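Leucine aminopeptidase (Parabacteroides distasonis, PDB 3TC8) binds zinc and probably acts as an aminopeptidase of the M28 family, removing residues from the N-terminus of peptides. Local coordinates at residues A[222-227]-A[262-266]. Residue numbers count along the deposited sequence, not the author numbering.
Sequences IVEMVW and SIDII
Start with the edge strand of the central sheet, 262-266, hydrogen-bonded through its backbone to 195-200, and lay one and a half turns of helix 213-233 against it. The helical piece 222-227 runs 9.1 Å from the strand axis, crossing at -41°, with the CA atoms of V223 and I263 6.6 Å apart. I263 is the central residue: CB points at the helix, chi1 p and chi2 t. Its CG2 lies 3.8 Å from I222 CG2 and 3.5 Å from V223 CG2, while its CD1 reaches 3.8 Å from V226 CG2. I222, mm, sends CD1 away from the strand. W227 has an off-well chi1 of -95°, which brings the six-membered ring over: CZ3 sits 4.1 Å from I263 CD1, met at the ring edge, and 4.3 Å from I265 CG1. I265, mt, extends CD1 to 4.0 Å from V226 CG1. S262 and D264 have CA-to-CB pointing away from the helix; the D264 side chain is about 11 Å from the bound zinc. This is helix-on-sheet packing of an alpha/beta M28 fold. Two turns earlier in the helix, S215 OG hydrogen-bonds D264 N; the side-chain contacts of 222-227 are apolar, so shape fit and burial hold it here, without hydrogen bond or salt bridge.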
ATOM      1  N   ILE A 222     -17.381  -3.756  -2.696  1.00 10.39           N
ATOM      2  CA  ILE A 222     -16.045  -3.784  -3.246  1.00 10.11           C
ATOM      3  C   ILE A 222     -15.293  -4.992  -2.717  1.00 10.10           C
ATOM      4  O   ILE A 222     -14.632  -5.699  -3.478  1.00 10.20           O
ATOM      5  CB  ILE A 222     -15.272  -2.460  -2.987  1.00 10.54           C
ATOM      6  CG1 ILE A 222     -16.111  -1.223  -3.398  1.00 10.70           C
ATOM      7  CG2 ILE A 222     -13.905  -2.482  -3.668  1.00 11.43           C
ATOM      8  CD1 ILE A 222     -16.590  -1.221  -4.857  1.00 12.23           C
ATOM      9  N   VAL A 223     -15.375  -5.228  -1.402  1.00  9.38           N
ATOM     10  CA  VAL A 223     -14.820  -6.434  -0.821  1.00  9.81           C
ATOM     11  C   VAL A 223     -15.333  -7.673  -1.558  1.00 10.63           C
ATOM     12  O   VAL A 223     -14.574  -8.555  -1.954  1.00 10.55           O
ATOM     13  CB  VAL A 223     -15.074  -6.559   0.705  1.00 10.27           C
ATOM     14  CG1 VAL A 223     -14.532  -7.880   1.229  1.00 11.20           C
ATOM     15  CG2 VAL A 223     -14.476  -5.363   1.466  1.00 10.39           C
ATOM     16  N   GLU A 224     -16.655  -7.761  -1.685  1.00 10.34           N
ATOM     17  CA  GLU A 224     -17.253  -8.918  -2.313  1.00 11.16           C
ATOM     18  C   GLU A 224     -16.785  -9.102  -3.758  1.00 10.66           C
ATOM     19  O   GLU A 224     -16.502 -10.210  -4.185  1.00 11.15           O
ATOM     20  CB  GLU A 224     -18.770  -8.886  -2.201  1.00 12.19           C
ATOM     21  CG  GLU A 224     -19.206  -9.077  -0.727  1.00 15.54           C
ATOM     22  CD  GLU A 224     -18.750 -10.387  -0.146  1.00 17.43           C
ATOM     23  OE1 GLU A 224     -18.952 -11.443  -0.837  1.00 19.76           O
ATOM     24  OE2 GLU A 224     -18.212 -10.366   0.990  1.00 19.14           O
HETATM   25  N   MSE A 225     -16.725  -8.019  -4.509  1.00 10.78           N
HETATM   26  CA  MSE A 225     -16.276  -8.095  -5.887  1.00 10.90           C
HETATM   27  C   MSE A 225     -14.844  -8.614  -5.977  1.00 10.33           C
HETATM   28  O   MSE A 225     -14.546  -9.488  -6.795  1.00 10.54           O
HETATM   29  CB  MSE A 225     -16.338  -6.707  -6.492  1.00 11.58           C
HETATM   30  CG  MSE A 225     -15.693  -6.528  -7.883  1.00 12.71           C
HETATM   31 SE   MSE A 225     -15.839  -4.804  -8.650  0.75 17.25          SE
HETATM   32  CE  MSE A 225     -14.844  -3.804  -7.335  1.00 17.73           C
ATOM     33  N   VAL A 226     -13.957  -8.092  -5.137  1.00  9.86           N
ATOM     34  CA  VAL A 226     -12.573  -8.511  -5.143  1.00  9.35           C
ATOM     35  C   VAL A 226     -12.401  -9.960  -4.685  1.00  9.80           C
ATOM     36  O   VAL A 226     -11.699 -10.738  -5.330  1.00  9.98           O
ATOM     37  CB  VAL A 226     -11.691  -7.511  -4.296  1.00  9.44           C
ATOM     38  CG1 VAL A 226     -10.272  -8.044  -4.111  1.00 10.28           C
ATOM     39  CG2 VAL A 226     -11.709  -6.157  -4.962  1.00 10.38           C
ATOM     40  N   TRP A 227     -13.059 -10.345  -3.575  1.00  9.60           N
ATOM     41  CA  TRP A 227     -12.895 -11.673  -3.072  1.00  9.68           C
ATOM     42  C   TRP A 227     -13.513 -12.699  -4.031  1.00 10.74           C
ATOM     43  O   TRP A 227     -12.983 -13.810  -4.171  1.00 11.05           O
ATOM     44  CB  TRP A 227     -13.493 -11.810  -1.635  1.00 10.38           C
ATOM     45  CG  TRP A 227     -12.469 -11.620  -0.522  1.00  9.64           C
ATOM     46  CD1 TRP A 227     -12.104 -12.577   0.346  1.00 10.41           C
ATOM     47  CD2 TRP A 227     -11.610 -10.482  -0.254  1.00  9.27           C
ATOM     48  NE1 TRP A 227     -11.099 -12.118   1.166  1.00 10.73           N
ATOM     49  CE2 TRP A 227     -10.800 -10.829   0.826  1.00 10.30           C
ATOM     50  CE3 TRP A 227     -11.511  -9.217  -0.780  1.00  9.32           C
ATOM     51  CZ2 TRP A 227      -9.826  -9.973   1.346  1.00 10.44           C
ATOM     52  CZ3 TRP A 227     -10.531  -8.359  -0.284  1.00  9.99           C
ATOM     53  CH2 TRP A 227      -9.729  -8.735   0.783  1.00 10.49           C
ATOM     54  N   SER A 262     -13.420   2.410   0.220  1.00  9.73           N
ATOM     55  CA  SER A 262     -12.087   1.825   0.003  1.00  9.00           C
ATOM     56  C   SER A 262     -11.908   0.601   0.856  1.00  9.14           C
ATOM     57  O   SER A 262     -12.446   0.500   1.976  1.00 10.61           O
ATOM     58  CB  SER A 262     -10.996   2.840   0.280  1.00  9.76           C
ATOM     59  OG  SER A 262     -11.090   3.981  -0.513  1.00 10.58           O
ATOM     60  N   ILE A 263     -11.132  -0.338   0.336  1.00  8.47           N
ATOM     61  CA  ILE A 263     -10.821  -1.565   1.023  1.00  7.95           C
ATOM     62  C   ILE A 263      -9.312  -1.715   1.205  1.00  8.08           C
ATOM     63  O   ILE A 263      -8.505  -1.087   0.496  1.00  8.77           O
ATOM     64  CB  ILE A 263     -11.389  -2.777   0.262  1.00  9.02           C
ATOM     65  CG1 ILE A 263     -10.596  -3.123  -1.005  1.00  9.81           C
ATOM     66  CG2 ILE A 263     -12.893  -2.574  -0.039  1.00 10.17           C
ATOM     67  CD1 ILE A 263     -10.935  -4.502  -1.574  1.00 11.26           C
ATOM     68  N   ASP A 264      -8.958  -2.609   2.133  1.00  8.25           N
ATOM     69  CA  ASP A 264      -7.571  -2.962   2.422  1.00  7.87           C
ATOM     70  C   ASP A 264      -7.354  -4.423   2.187  1.00  8.23           C
ATOM     71  O   ASP A 264      -8.062  -5.239   2.805  1.00  8.75           O
ATOM     72  CB  ASP A 264      -7.249  -2.594   3.879  1.00  8.41           C
ATOM     73  CG  ASP A 264      -5.788  -2.565   4.215  1.00  8.84           C
ATOM     74  OD1 ASP A 264      -4.903  -2.848   3.393  1.00  9.18           O
ATOM     75  OD2 ASP A 264      -5.512  -2.215   5.437  1.00  9.88           O
ATOM     76  N   ILE A 265      -6.423  -4.758   1.292  1.00  7.81           N
ATOM     77  CA  ILE A 265      -5.955  -6.114   1.068  1.00  7.61           C
ATOM     78  C   ILE A 265      -4.646  -6.202   1.834  1.00  7.27           C
ATOM     79  O   ILE A 265      -3.652  -5.567   1.457  1.00  7.91           O
ATOM     80  CB  ILE A 265      -5.745  -6.408  -0.438  1.00  8.52           C
ATOM     81  CG1 ILE A 265      -7.026  -6.146  -1.247  1.00  8.63           C
ATOM     82  CG2 ILE A 265      -5.226  -7.829  -0.629  1.00  9.38           C
ATOM     83  CD1 ILE A 265      -6.912  -6.352  -2.712  1.00  9.33           C
ATOM     84  N   ILE A 266      -4.644  -6.984   2.906  1.00  8.12           N
ATOM     85  CA  ILE A 266      -3.562  -7.002   3.894  1.00  8.68           C
ATOM     86  C   ILE A 266      -3.486  -8.335   4.571  1.00  8.30           C
ATOM     87  O   ILE A 266      -4.504  -8.905   4.956  1.00  8.94           O
ATOM     88  CB  ILE A 266      -3.724  -5.831   4.919  1.00  8.71           C
ATOM     89  CG1 ILE A 266      -2.614  -5.877   5.971  1.00 10.10           C
ATOM     90  CG2 ILE A 266      -5.097  -5.802   5.567  1.00  9.94           C
ATOM     91  CD1 ILE A 266      -2.500  -4.602   6.801  1.00 11.50           C
TER